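Local coordinates for protein putative XRE-family transcriptional regulator (Rhodococcus sp., PDB 2OFY) that probably binds DNA through a helix-turn-helix domain and so regulates transcription, at residues A[67-71]-A[72-76]. Sequence-based numbering, arbitrary orientation.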
# COMPACT_ATOMS: atom_id res chain seq x y z
N LEU A 67 8.50 -9.68 -7.95
CA LEU A 67 7.78 -10.16 -9.14
C LEU A 67 7.94 -9.26 -10.36
O LEU A 67 7.32 -9.53 -11.41
CB LEU A 67 6.29 -10.37 -8.83
CG LEU A 67 6.01 -11.31 -7.67
CD1 LEU A 67 4.50 -11.24 -7.42
CD2 LEU A 67 6.45 -12.76 -8.05
N ASP A 68 8.78 -8.22 -10.24
CA ASP A 68 8.95 -7.20 -11.29
C ASP A 68 7.63 -6.68 -11.78
O ASP A 68 7.38 -6.54 -12.99
CB ASP A 68 9.72 -7.74 -12.47
CG ASP A 68 11.02 -7.04 -12.62
OD1 ASP A 68 11.10 -6.14 -13.50
OD2 ASP A 68 11.95 -7.35 -11.83
N LEU A 69 6.80 -6.35 -10.80
CA LEU A 69 5.44 -5.94 -11.08
C LEU A 69 5.33 -4.47 -10.63
O LEU A 69 5.83 -4.12 -9.57
CB LEU A 69 4.55 -6.90 -10.31
CG LEU A 69 3.06 -6.78 -10.33
CD1 LEU A 69 2.54 -7.07 -11.75
CD2 LEU A 69 2.40 -7.72 -9.25
N SER A 70 4.78 -3.59 -11.48
CA SER A 70 4.60 -2.19 -11.09
C SER A 70 3.37 -2.03 -10.21
O SER A 70 2.30 -2.54 -10.55
CB SER A 70 4.43 -1.30 -12.34
OG SER A 70 3.85 -0.03 -12.01
N LEU A 71 3.54 -1.35 -9.08
CA LEU A 71 2.41 -1.07 -8.15
C LEU A 71 1.33 -0.24 -8.82
O LEU A 71 0.17 -0.38 -8.47
CB LEU A 71 2.92 -0.34 -6.92
CG LEU A 71 3.81 -1.18 -5.99
CD1 LEU A 71 4.37 -0.42 -4.82
CD2 LEU A 71 3.06 -2.40 -5.49
N ASP A 72 1.70 0.64 -9.75
CA ASP A 72 0.69 1.44 -10.47
C ASP A 72 -0.15 0.55 -11.35
O ASP A 72 -1.38 0.77 -11.43
CB ASP A 72 1.38 2.52 -11.28
CG ASP A 72 2.07 3.44 -10.39
OD1 ASP A 72 1.36 4.15 -9.63
OD2 ASP A 72 3.32 3.32 -10.31
N ASP A 73 0.48 -0.46 -11.97
CA ASP A 73 -0.26 -1.40 -12.80
C ASP A 73 -1.24 -2.20 -11.93
O ASP A 73 -2.36 -2.49 -12.32
CB ASP A 73 0.67 -2.32 -13.57
CG ASP A 73 1.45 -1.59 -14.69
OD1 ASP A 73 1.00 -0.53 -15.19
OD2 ASP A 73 2.53 -2.13 -15.06
N VAL A 74 -0.81 -2.54 -10.73
CA VAL A 74 -1.63 -3.32 -9.80
C VAL A 74 -2.81 -2.48 -9.26
O VAL A 74 -3.95 -2.94 -9.31
CB VAL A 74 -0.75 -3.81 -8.64
CG1 VAL A 74 -1.59 -4.30 -7.41
CG2 VAL A 74 0.18 -4.95 -9.15
N ALA A 75 -2.51 -1.27 -8.79
CA ALA A 75 -3.55 -0.39 -8.22
C ALA A 75 -4.62 -0.06 -9.25
O ALA A 75 -5.77 0.17 -8.89
CB ALA A 75 -2.93 0.87 -7.67
N ALA A 76 -4.25 -0.04 -10.55
CA ALA A 76 -5.20 0.24 -11.64
C ALA A 76 -6.46 -0.63 -11.69
O ALA A 76 -7.49 -0.17 -12.22
CB ALA A 76 -4.48 0.17 -12.98
O HOH W 1 3.59 -4.46 -14.04
O HOH W 2 3.64 1.04 -14.44
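S70 and D73 face each other at the start of the short helix 71-75, with S70 as its N-cap. A chi1 of 162° turns OG away from S70 N and beside the carbonyl carbon, next to the first helix amides, and it accepts two weak bonds, from D72 N at 3.2 Å and from D73 N at 3.4 Å; the second is much the straighter, 158° at the hydrogen against 126°. D73 returns the favour through water rather than directly. One water accepts from S70 N (3.0 Å) and donates to D73 OD2 (2.8 Å), giving an indirect form of the reciprocal link of a capping box. A second water donates to S70 OG and, more weakly, to D73 OD1. The D73 carboxylate, held beside the amino end of the helix with OD2 near S70 CB, would probably be stabilised by the helix dipole.

Behind the cap the regular pattern sets in: V74 N donates to S70 O at 3.1 Å, and A75 N to L71 O at 2.8 Å, nearly straight. On the apolar side, L69 crosses V74 at about a right angle, its CD2 resting on V74 CG2 at 3.6 Å, a hydrophobic staple.

The second subunit supplies further partners. Its D72 takes a hydrogen bond between OD2 and S70 OG and another from L71 N to OD1, and D72 here repays both across the interface, its OD2 also accepting from D72 N of the second subunit, while L71 packs on its counterpart. Within the chain, the loop comes off helix 57-66 through a Schellman motif at D68; L69 and V74 then lie against helix 8-25, and L71 fills in against I60, A61 and A64 of helix 57-66.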